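Local coordinates for L protein (CAS virus, PDB 5MV0) that probably acts as a cap-snatching endonuclease, cleaving capped host RNA so that the fragments can prime viral transcription, at residues T7-N12 against L162-S167; K11-E16 against E155-E160; Q27-D32 against A38-R43; D33-A38 against S176-E181. All coordinates share one frame; numbering follows the deposited sequence. Where two conformers were deposited one is given.

Contact 1 (T7-N12 against L162-S167); sequences TNLLKN and LKLSLS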
# COMPACT_ATOMS: atom_id res chain seq x y z
N THR B 7 -8.66 -7.88 -16.38
CA THR B 7 -7.84 -8.46 -15.31
C THR B 7 -6.61 -7.60 -15.03
O THR B 7 -6.26 -7.37 -13.86
CB THR B 7 -7.44 -9.89 -15.67
OG1 THR B 7 -8.62 -10.70 -15.79
CG2 THR B 7 -6.55 -10.48 -14.59
N ASN B 8 -5.94 -7.12 -16.07
CA ASN B 8 -4.77 -6.27 -15.86
C ASN B 8 -5.15 -4.98 -15.16
O ASN B 8 -4.38 -4.46 -14.33
CB ASN B 8 -4.10 -5.95 -17.19
CG ASN B 8 -3.35 -7.13 -17.76
OD1 ASN B 8 -2.94 -8.03 -17.02
ND2 ASN B 8 -3.17 -7.14 -19.07
N LEU B 9 -6.30 -4.43 -15.52
CA LEU B 9 -6.75 -3.19 -14.90
C LEU B 9 -7.13 -3.41 -13.44
O LEU B 9 -6.80 -2.59 -12.57
CB LEU B 9 -7.93 -2.63 -15.69
CG LEU B 9 -8.39 -1.21 -15.34
CD1 LEU B 9 -7.21 -0.20 -15.47
CD2 LEU B 9 -9.58 -0.78 -16.21
N LEU B 10 -7.81 -4.52 -13.15
CA LEU B 10 -8.20 -4.79 -11.76
C LEU B 10 -6.97 -5.00 -10.88
O LEU B 10 -6.97 -4.60 -9.71
CB LEU B 10 -9.14 -6.00 -11.72
CG LEU B 10 -9.66 -6.46 -10.36
CD1 LEU B 10 -10.39 -5.32 -9.64
CD2 LEU B 10 -10.58 -7.66 -10.55
N LYS B 11 -5.92 -5.63 -11.41
CA LYS B 11 -4.68 -5.74 -10.63
C LYS B 11 -4.15 -4.37 -10.25
O LYS B 11 -3.72 -4.14 -9.11
CB LYS B 11 -3.62 -6.53 -11.41
CG LYS B 11 -3.93 -8.01 -11.52
CD LYS B 11 -2.71 -8.81 -11.97
CE LYS B 11 -2.41 -8.59 -13.43
NZ LYS B 11 -1.97 -9.88 -14.07
N ASN B 12 -4.18 -3.44 -11.20
CA ASN B 12 -3.71 -2.09 -10.92
C ASN B 12 -4.58 -1.40 -9.86
O ASN B 12 -4.06 -0.73 -8.96
CB ASN B 12 -3.68 -1.30 -12.22
CG ASN B 12 -3.21 0.13 -12.03
OD1 ASN B 12 -4.03 1.03 -11.89
ND2 ASN B 12 -1.90 0.33 -12.02
N LEU B 162 -15.79 -3.37 -7.93
CA LEU B 162 -17.09 -3.99 -8.19
C LEU B 162 -17.34 -4.17 -9.68
O LEU B 162 -17.74 -5.26 -10.13
CB LEU B 162 -18.17 -3.11 -7.55
CG LEU B 162 -19.64 -3.51 -7.75
CD1 LEU B 162 -19.95 -4.80 -7.00
CD2 LEU B 162 -20.57 -2.36 -7.31
N LYS B 163 -17.11 -3.13 -10.48
CA LYS B 163 -17.40 -3.22 -11.90
C LYS B 163 -16.48 -4.20 -12.61
O LYS B 163 -16.93 -4.98 -13.47
CB LYS B 163 -17.29 -1.84 -12.57
CG LYS B 163 -17.47 -1.96 -14.08
CD LYS B 163 -17.26 -0.68 -14.81
CE LYS B 163 -17.56 -0.89 -16.28
NZ LYS B 163 -17.44 0.39 -17.03
N LEU B 164 -15.18 -4.18 -12.29
CA LEU B 164 -14.24 -5.04 -13.00
C LEU B 164 -14.39 -6.49 -12.58
O LEU B 164 -14.25 -7.40 -13.41
CB LEU B 164 -12.80 -4.58 -12.78
CG LEU B 164 -12.48 -3.19 -13.36
CD1 LEU B 164 -11.06 -2.75 -13.00
CD2 LEU B 164 -12.72 -3.15 -14.87
N SER B 165 -14.67 -6.74 -11.30
CA SER B 165 -14.89 -8.12 -10.88
C SER B 165 -16.16 -8.69 -11.52
O SER B 165 -16.17 -9.84 -11.96
CB SER B 165 -14.95 -8.21 -9.35
OG SER B 165 -16.12 -7.62 -8.84
N LEU B 166 -17.24 -7.88 -11.59
CA LEU B 166 -18.47 -8.35 -12.23
C LEU B 166 -18.29 -8.58 -13.72
O LEU B 166 -18.84 -9.53 -14.29
CB LEU B 166 -19.61 -7.36 -12.00
CG LEU B 166 -20.25 -7.44 -10.62
CD1 LEU B 166 -21.28 -6.33 -10.45
CD2 LEU B 166 -20.88 -8.81 -10.38
N SER B 167 -17.53 -7.71 -14.38
CA SER B 167 -17.24 -7.91 -15.80
C SER B 167 -16.50 -9.22 -16.03
O SER B 167 -16.84 -9.98 -16.95
CB SER B 167 -16.43 -6.73 -16.32
OG SER B 167 -16.09 -6.94 -17.67

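Contact 2 (K11-E16 against E155-E160); sequences KNVILE and ERLLFE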
# COMPACT_ATOMS: atom_id res chain seq x y z
N LYS B 11 -5.92 -5.63 -11.41
CA LYS B 11 -4.68 -5.74 -10.63
C LYS B 11 -4.15 -4.37 -10.25
O LYS B 11 -3.72 -4.14 -9.11
CB LYS B 11 -3.62 -6.53 -11.41
CG LYS B 11 -3.93 -8.01 -11.52
CD LYS B 11 -2.71 -8.81 -11.97
CE LYS B 11 -2.41 -8.59 -13.43
NZ LYS B 11 -1.97 -9.88 -14.07
N ASN B 12 -4.18 -3.44 -11.20
CA ASN B 12 -3.71 -2.09 -10.92
C ASN B 12 -4.58 -1.40 -9.86
O ASN B 12 -4.06 -0.73 -8.96
CB ASN B 12 -3.68 -1.30 -12.22
CG ASN B 12 -3.21 0.13 -12.03
OD1 ASN B 12 -4.03 1.03 -11.89
ND2 ASN B 12 -1.90 0.33 -12.02
N VAL B 13 -5.91 -1.55 -9.95
CA VAL B 13 -6.81 -1.01 -8.93
C VAL B 13 -6.44 -1.56 -7.55
O VAL B 13 -6.29 -0.82 -6.58
CB VAL B 13 -8.28 -1.33 -9.27
CG1 VAL B 13 -9.20 -1.02 -8.06
CG2 VAL B 13 -8.74 -0.59 -10.53
N ILE B 14 -6.28 -2.88 -7.45
CA ILE B 14 -5.97 -3.48 -6.15
C ILE B 14 -4.62 -2.98 -5.65
O ILE B 14 -4.46 -2.63 -4.47
CB ILE B 14 -6.02 -5.01 -6.24
CG1 ILE B 14 -7.47 -5.49 -6.52
CG2 ILE B 14 -5.47 -5.64 -4.99
CD1 ILE B 14 -7.58 -7.01 -6.68
N LEU B 15 -3.63 -2.94 -6.54
CA LEU B 15 -2.31 -2.45 -6.15
C LEU B 15 -2.39 -1.02 -5.62
O LEU B 15 -1.73 -0.68 -4.63
CB LEU B 15 -1.33 -2.52 -7.33
CG LEU B 15 -0.81 -3.93 -7.69
CD1 LEU B 15 -0.16 -3.95 -9.07
CD2 LEU B 15 0.17 -4.42 -6.66
N GLU B 16 -3.18 -0.17 -6.28
CA GLU B 16 -3.27 1.22 -5.83
C GLU B 16 -3.96 1.31 -4.48
O GLU B 16 -3.53 2.07 -3.60
CB GLU B 16 -4.02 2.07 -6.86
CG GLU B 16 -4.04 3.55 -6.47
CD GLU B 16 -4.62 4.48 -7.52
OE1 GLU B 16 -4.34 5.70 -7.46
OE2 GLU B 16 -5.37 4.00 -8.40
N GLU B 155 -13.53 6.78 -3.81
CA GLU B 155 -14.71 5.99 -4.11
C GLU B 155 -14.64 5.37 -5.49
O GLU B 155 -15.20 4.28 -5.72
CB GLU B 155 -15.99 6.83 -3.99
CG GLU B 155 -17.23 5.95 -4.01
CD GLU B 155 -18.55 6.70 -3.97
OE1 GLU B 155 -18.54 7.95 -3.90
OE2 GLU B 155 -19.60 6.03 -4.01
N ARG B 156 -13.96 6.02 -6.44
CA ARG B 156 -13.87 5.45 -7.78
C ARG B 156 -13.17 4.10 -7.75
O ARG B 156 -13.52 3.20 -8.54
CB ARG B 156 -13.13 6.42 -8.70
CG ARG B 156 -13.08 5.98 -10.14
CD ARG B 156 -14.47 5.72 -10.67
NE ARG B 156 -14.46 5.22 -12.04
CZ ARG B 156 -14.65 5.98 -13.12
NH1 ARG B 156 -14.86 7.29 -12.99
NH2 ARG B 156 -14.63 5.42 -14.32
N LEU B 157 -12.20 3.92 -6.86
CA LEU B 157 -11.50 2.64 -6.81
C LEU B 157 -12.37 1.54 -6.20
O LEU B 157 -12.34 0.39 -6.66
CB LEU B 157 -10.19 2.79 -6.04
CG LEU B 157 -9.14 3.71 -6.67
CD1 LEU B 157 -7.86 3.75 -5.83
CD2 LEU B 157 -8.82 3.27 -8.10
N LEU B 158 -13.17 1.87 -5.17
CA LEU B 158 -14.16 0.92 -4.67
C LEU B 158 -15.13 0.53 -5.77
O LEU B 158 -15.54 -0.64 -5.86
CB LEU B 158 -14.95 1.52 -3.51
CG LEU B 158 -14.47 1.35 -2.07
CD1 LEU B 158 -14.44 -0.14 -1.64
CD2 LEU B 158 -13.12 1.99 -1.90
N PHE B 159 -15.55 1.51 -6.57
CA PHE B 159 -16.42 1.22 -7.71
C PHE B 159 -15.76 0.27 -8.69
O PHE B 159 -16.38 -0.68 -9.17
CB PHE B 159 -16.82 2.52 -8.43
CG PHE B 159 -17.44 2.26 -9.77
CD1 PHE B 159 -18.75 1.82 -9.86
CD2 PHE B 159 -16.69 2.40 -10.94
CE1 PHE B 159 -19.33 1.53 -11.10
CE2 PHE B 159 -17.26 2.12 -12.18
CZ PHE B 159 -18.58 1.70 -12.26
N GLU B 160 -14.49 0.53 -9.03
CA GLU B 160 -13.81 -0.31 -10.02
C GLU B 160 -13.63 -1.74 -9.53
O GLU B 160 -13.65 -2.67 -10.35
CB GLU B 160 -12.45 0.29 -10.39
CG GLU B 160 -12.55 1.60 -11.14
CD GLU B 160 -13.23 1.45 -12.50
OE1 GLU B 160 -13.09 0.39 -13.12
OE2 GLU B 160 -13.91 2.40 -12.94

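Contact 3 (Q27-D32 against A38-R43); sequences QSSIVD and AMSAIR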
# COMPACT_ATOMS: atom_id res chain seq x y z
N GLN B 27 -4.45 -8.85 4.30
CA GLN B 27 -5.72 -9.52 4.09
C GLN B 27 -6.07 -9.69 2.63
O GLN B 27 -7.17 -10.14 2.31
CB GLN B 27 -6.83 -8.73 4.78
CG GLN B 27 -6.78 -8.75 6.28
CD GLN B 27 -8.01 -8.12 6.86
OE1 GLN B 27 -8.14 -6.89 6.87
NE2 GLN B 27 -8.94 -8.95 7.34
N SER B 28 -5.17 -9.33 1.72
CA SER B 28 -5.53 -9.33 0.32
C SER B 28 -4.51 -10.12 -0.49
O SER B 28 -3.58 -10.73 0.06
CB SER B 28 -5.67 -7.89 -0.21
OG SER B 28 -6.55 -7.87 -1.33
N SER B 29 -4.70 -10.11 -1.80
CA SER B 29 -3.87 -10.91 -2.68
C SER B 29 -4.03 -10.39 -4.09
O SER B 29 -5.09 -9.87 -4.47
CB SER B 29 -4.24 -12.40 -2.63
OG SER B 29 -5.62 -12.59 -2.92
N ILE B 30 -2.98 -10.55 -4.87
CA ILE B 30 -2.96 -10.12 -6.25
C ILE B 30 -2.41 -11.29 -7.06
O ILE B 30 -1.26 -11.69 -6.89
CB ILE B 30 -2.13 -8.84 -6.44
CG1 ILE B 30 -2.18 -8.40 -7.88
CG2 ILE B 30 -0.70 -8.99 -5.93
CD1 ILE B 30 -3.36 -7.57 -8.09
N VAL B 31 -3.25 -11.87 -7.92
CA VAL B 31 -2.88 -13.02 -8.73
C VAL B 31 -3.27 -12.74 -10.17
O VAL B 31 -4.01 -11.80 -10.46
CB VAL B 31 -3.53 -14.32 -8.21
CG1 VAL B 31 -3.07 -14.59 -6.80
CG2 VAL B 31 -5.07 -14.22 -8.27
N ASP B 32 -2.76 -13.57 -11.08
CA ASP B 32 -3.07 -13.42 -12.50
C ASP B 32 -4.35 -14.14 -12.92
O ASP B 32 -4.91 -13.82 -13.97
CB ASP B 32 -1.90 -13.92 -13.36
CG ASP B 32 -0.67 -13.01 -13.29
OD1 ASP B 32 -0.83 -11.77 -13.29
OD2 ASP B 32 0.45 -13.55 -13.23
N ALA B 38 -10.90 -11.70 -9.25
CA ALA B 38 -12.22 -11.10 -9.04
C ALA B 38 -12.71 -11.35 -7.63
O ALA B 38 -13.28 -10.45 -6.99
CB ALA B 38 -13.23 -11.64 -10.06
N MET B 39 -12.51 -12.57 -7.10
CA MET B 39 -13.00 -12.84 -5.75
C MET B 39 -12.19 -12.08 -4.71
O MET B 39 -12.74 -11.63 -3.69
CB MET B 39 -12.99 -14.35 -5.47
CG MET B 39 -13.97 -15.18 -6.35
SD MET B 39 -15.59 -14.42 -6.71
CE MET B 39 -16.34 -14.38 -5.08
N SER B 40 -10.89 -11.91 -4.94
CA SER B 40 -10.09 -11.10 -4.02
C SER B 40 -10.55 -9.65 -4.01
O SER B 40 -10.61 -9.01 -2.95
CB SER B 40 -8.60 -11.21 -4.39
OG SER B 40 -7.84 -10.24 -3.69
N ALA B 41 -10.91 -9.12 -5.18
CA ALA B 41 -11.43 -7.75 -5.25
C ALA B 41 -12.73 -7.61 -4.48
O ALA B 41 -12.93 -6.62 -3.76
CB ALA B 41 -11.64 -7.37 -6.72
N ILE B 42 -13.63 -8.59 -4.61
CA ILE B 42 -14.89 -8.57 -3.87
C ILE B 42 -14.64 -8.65 -2.37
O ILE B 42 -15.26 -7.92 -1.58
CB ILE B 42 -15.81 -9.70 -4.38
CG1 ILE B 42 -16.25 -9.39 -5.81
CG2 ILE B 42 -17.01 -9.93 -3.42
CD1 ILE B 42 -16.78 -10.61 -6.58
N ARG B 43 -13.75 -9.54 -2.05
CA ARG B 43 -13.39 -9.57 -0.53
C ARG B 43 -12.72 -8.21 0.02
O ARG B 43 -13.05 -7.62 1.06
CB ARG B 43 -12.43 -10.73 -0.24
CG ARG B 43 -12.07 -10.84 1.25
CD ARG B 43 -10.60 -11.18 1.43
NE ARG B 43 -9.86 -10.64 0.30
CZ ARG B 43 -9.35 -9.42 0.25
NH1 ARG B 43 -9.45 -8.59 1.31
NH2 ARG B 43 -8.72 -9.05 -0.85
O HOH W 1 -7.66 -12.02 -1.13

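Contact 4 (D33-A38 against S176-E181); sequences DPYKLA and SQWISE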
# COMPACT_ATOMS: atom_id res chain seq x y z
N ASP B 33 -4.82 -15.10 -12.14
CA ASP B 33 -6.05 -15.80 -12.47
C ASP B 33 -7.25 -14.86 -12.40
O ASP B 33 -7.50 -14.27 -11.34
CB ASP B 33 -6.22 -16.99 -11.54
CG ASP B 33 -7.44 -17.83 -11.87
OD1 ASP B 33 -7.27 -19.00 -12.26
OD2 ASP B 33 -8.58 -17.35 -11.72
N PRO B 34 -8.00 -14.66 -13.49
CA PRO B 34 -9.11 -13.71 -13.46
C PRO B 34 -10.16 -13.99 -12.40
O PRO B 34 -10.62 -13.05 -11.73
CB PRO B 34 -9.71 -13.83 -14.87
CG PRO B 34 -8.57 -14.29 -15.71
CD PRO B 34 -7.77 -15.21 -14.84
N TYR B 35 -10.57 -15.25 -12.22
CA TYR B 35 -11.63 -15.52 -11.26
C TYR B 35 -11.13 -15.37 -9.84
O TYR B 35 -11.85 -14.84 -8.97
CB TYR B 35 -12.21 -16.93 -11.45
CG TYR B 35 -13.04 -17.07 -12.70
CD1 TYR B 35 -13.51 -18.31 -13.11
CD2 TYR B 35 -13.38 -15.95 -13.47
CE1 TYR B 35 -14.27 -18.45 -14.25
CE2 TYR B 35 -14.15 -16.08 -14.62
CZ TYR B 35 -14.59 -17.33 -15.00
OH TYR B 35 -15.35 -17.47 -16.13
N LYS B 36 -9.91 -15.84 -9.57
CA LYS B 36 -9.33 -15.66 -8.25
C LYS B 36 -9.13 -14.19 -7.95
O LYS B 36 -9.36 -13.74 -6.82
CB LYS B 36 -8.00 -16.41 -8.19
CG LYS B 36 -7.55 -16.75 -6.81
CD LYS B 36 -6.46 -17.81 -6.87
CE LYS B 36 -5.94 -18.15 -5.49
NZ LYS B 36 -4.96 -19.26 -5.60
N LEU B 37 -8.69 -13.42 -8.94
CA LEU B 37 -8.53 -11.98 -8.75
C LEU B 37 -9.87 -11.31 -8.50
O LEU B 37 -9.98 -10.42 -7.64
CB LEU B 37 -7.86 -11.37 -9.98
CG LEU B 37 -7.56 -9.87 -9.87
CD1 LEU B 37 -6.45 -9.62 -8.85
CD2 LEU B 37 -7.18 -9.31 -11.22
N ALA B 38 -10.90 -11.70 -9.25
CA ALA B 38 -12.22 -11.10 -9.04
C ALA B 38 -12.71 -11.35 -7.63
O ALA B 38 -13.28 -10.45 -6.99
CB ALA B 38 -13.23 -11.64 -10.06
N SER B 176 -19.65 -19.45 -11.80
CA SER B 176 -20.58 -19.92 -10.77
C SER B 176 -19.91 -20.84 -9.75
O SER B 176 -20.42 -20.97 -8.63
CB SER B 176 -21.77 -20.68 -11.40
OG SER B 176 -22.45 -19.89 -12.35
N GLN B 177 -18.82 -21.49 -10.11
CA GLN B 177 -18.09 -22.31 -9.14
C GLN B 177 -17.32 -21.47 -8.14
O GLN B 177 -16.86 -22.00 -7.12
CB GLN B 177 -17.12 -23.24 -9.87
CG GLN B 177 -17.82 -24.23 -10.77
CD GLN B 177 -16.86 -24.95 -11.67
OE1 GLN B 177 -17.01 -24.94 -12.89
NE2 GLN B 177 -15.86 -25.57 -11.08
N TRP B 178 -17.17 -20.18 -8.40
CA TRP B 178 -16.44 -19.26 -7.54
C TRP B 178 -17.33 -18.35 -6.72
O TRP B 178 -16.89 -17.87 -5.66
CB TRP B 178 -15.51 -18.38 -8.38
CG TRP B 178 -14.38 -19.12 -9.01
CD1 TRP B 178 -14.43 -19.89 -10.14
CD2 TRP B 178 -13.02 -19.16 -8.56
NE1 TRP B 178 -13.18 -20.40 -10.42
CE2 TRP B 178 -12.30 -19.97 -9.46
CE3 TRP B 178 -12.35 -18.58 -7.49
CZ2 TRP B 178 -10.94 -20.21 -9.32
CZ3 TRP B 178 -10.99 -18.82 -7.35
CH2 TRP B 178 -10.31 -19.63 -8.26
N ILE B 179 -18.56 -18.08 -7.16
CA ILE B 179 -19.42 -17.12 -6.48
C ILE B 179 -20.86 -17.62 -6.52
O ILE B 179 -21.30 -18.17 -7.54
CB ILE B 179 -19.26 -15.71 -7.11
CG1 ILE B 179 -20.02 -14.65 -6.29
CG2 ILE B 179 -19.68 -15.72 -8.60
CD1 ILE B 179 -19.73 -13.21 -6.75
N SER B 180 -21.56 -17.47 -5.41
CA SER B 180 -22.93 -17.95 -5.31
C SER B 180 -23.89 -17.05 -6.09
O SER B 180 -23.58 -15.90 -6.43
CB SER B 180 -23.38 -18.03 -3.84
OG SER B 180 -23.51 -16.73 -3.27
N GLU B 181 -25.06 -17.62 -6.40
CA GLU B 181 -26.10 -16.84 -7.07
C GLU B 181 -26.48 -15.60 -6.26
O GLU B 181 -26.66 -14.52 -6.83
CB GLU B 181 -27.33 -17.72 -7.31
CG GLU B 181 -27.10 -18.86 -8.32
CD GLU B 181 -26.48 -20.12 -7.71
OE1 GLU B 181 -26.10 -20.13 -6.51
OE2 GLU B 181 -26.39 -21.12 -8.46

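Contact 1 (T7-N12 against L162-S167)
Ser165, whose backbone N lies 4.3 Å from Leu10 CD2, turns its hydroxyl back on its own helix: in the modelled conformer OG is hydrogen-bonded to Leu161 O, and Leu162 O is also close, 3.1 Å from Ser165 OG. The polar group is thus kept within one helix, and no hydrogen bond crosses the interface. What holds the two helices is a knot of three leucines. Leu164 projects across with CG anti to its carbonyl carbon (chi1 -64°), carrying CD1 onto the backbone of Leu10, 3.7 Å from Leu10 N. The same methyl lies 3.9 Å from Leu9 CG, so one branch of Leu164 fits the notch between two consecutive residues. Leu9 meets it at about a right angle, whereas Leu10 slides past in the opposite direction, with its CD1 4.0 Å from Leu164 CB. The axes of the two short segments approach to 9.7 Å and run roughly antiparallel, at 149°. Helix 34-57 covers one flank, where Thr7 rests on Pro34 and Leu37, and Ser165 on Ile42. Phe203 of the C-terminal tail lies against Leu9, while on the far side of helix 155-170 Leu162 and Leu166 pack on Leu187 of helix 181-192.

Contact 2 (K11-E16 against E155-E160)
Val13 and Leu157 mark the closest approach of the two backbones, with CA atoms 6.3 Å apart, and the tight part of the contact surrounds them. Val13 divides its branches: CG1 sits 3.7 Å from Leu157 O, while CG2 lies 3.8 Å from Glu160 CB and meets that side chain at about a right angle. The carboxylate of Glu16 reaches across the end of Leu157, its chain extended with CG anti to the backbone N (chi1 -175°), and OE2 is 3.5 Å from Leu157 CD2. This buried acid finds a polar partner in another chain: Glu16 OE1 accepts from Asp32 N of the third subunit, whose Val31 also packs on Glu16. The looser side is polar: buried Glu160 bends at chi2 away from Val13 toward partly exposed Arg156, one turn back. Their salt bridge runs from Arg156 NE to Glu160 OE2, 3.0 Å, nearly in the guanidinium plane and on the anti lone pair of OE2; Arg156 NH2 adds a weak bond. The axes of the two short segments approach to 9.8 Å and run obliquely antiparallel, at 138°, where helices 4-20 and 155-170 join in the helical packing of an arenavirus cap-snatching domain (PDDEXK clan).

Contact 3 (Q27-D32 against A38-R43)
Ser40 points at the loop and meets Ser29 where the loop passes over helix 34-57, and the hydroxyl of Ser40 is the hub. With OG anti to the backbone N (chi1 168°), it points off the helix and donates to Ser29 O at 2.9 Å, approaching at a C=O...OG angle of 133° and tilted 21° from the carbonyl plane. Ser40 OG also accepts from a water that is hydrogen-bonded to Ser29 OG at 2.8 Å, so the water bridges loop and helix beside the direct bond. Arg43 was deposited in two conformers, and its contacts are provisional, given for the modelled one. It leaves the helix one turn on from Ser40 and bends at chi2 and chi3, which swings its guanidinium flat under the loop. There Arg43 NH2 donates to Ser40 OG at 3.2 Å, in the guanidinium plane, and Arg43 NE bonds weakly to the same water. Gln27 O sits over one face, an approach across the plane and not along an N-H. Ser28 OG also lies beside Arg43 NH2, but their modelled separation is too short to trust. Ser28 O, meanwhile, accepts from Lys36 NZ of the fourth subunit. The chain doubles back antiparallel to the helix that follows it, a long loop between helices 4-20 and 34-57 of the cap-snatching domain, tied back to the second by one hydroxyl-to-carbonyl bond and a bridging water.

Contact 4 (D33-A38 against S176-E181)
Trp178 carries the whole meeting of the loop 176-181 with Tyr35 and Lys36 at the start of helix 34-57. Ahead of it, in a short 3-10 turn, Ser176 O accepts from Lys64 NZ of the fourth subunit. At Trp178 the chain turns its indole toward the helix, CG anti to the carbonyl carbon (chi1 -68°), and lays one face over the first turn. Tyr35 CB sits 3.6 Å from the centroid of the five-membered ring and almost on its normal, a CH-pi contact. The phenol turns its edge to the face of the indole in an offset edge-to-face pair, centroids 5.0 Å apart and planes at 68°, with Tyr35 CD1 3.4 Å from Trp178 NE1. Toward the six-membered ring the same face meets the Lys36 backbone, and Lys36 CB is 3.9 Å from Trp178 CZ3. The surface beneath is an N-capped helix start: Asp33 OD2 accepts from Lys36 N at 2.9 Å with a nearly straight bond (174°), met on the anti side but well out of the carboxylate plane. Lys36 runs on, extended, to the fourth subunit, where NZ bonds to Tyr25 O and Ser28 O and makes a cation-pi contact with the Tyr25 ring. Past the indole, Ile179 packs against Met39 and Ile42, further along helix 34-57, and Ser180 is the N-cap of helix 181-192, its OG accepting from Glu183 N.

Overall arrangement
Contacts 1 and 2 are successive turns of one interface between helices 4-20 and 155-170, their centres about 8 Å apart, and Leu164 CD1 touches Val13 CG2 at 4.0 Å between them. Helix 34-57 lies against this pair and serves contacts 3 and 4, whose centres are about 10 Å apart. Contact 3 reaches the first interface where Ile30 CD1 packs 3.4 Å from Lys11 CA, and contact 4 where Leu37 CD2 lies 3.4 Å from Thr7 O. Contacts 2 and 4 are the most distant pair, about 18 Å between centres. Contacts 1 and 2 join helix to helix, contacts 3 and 4 loop to helix; all four border other subunits.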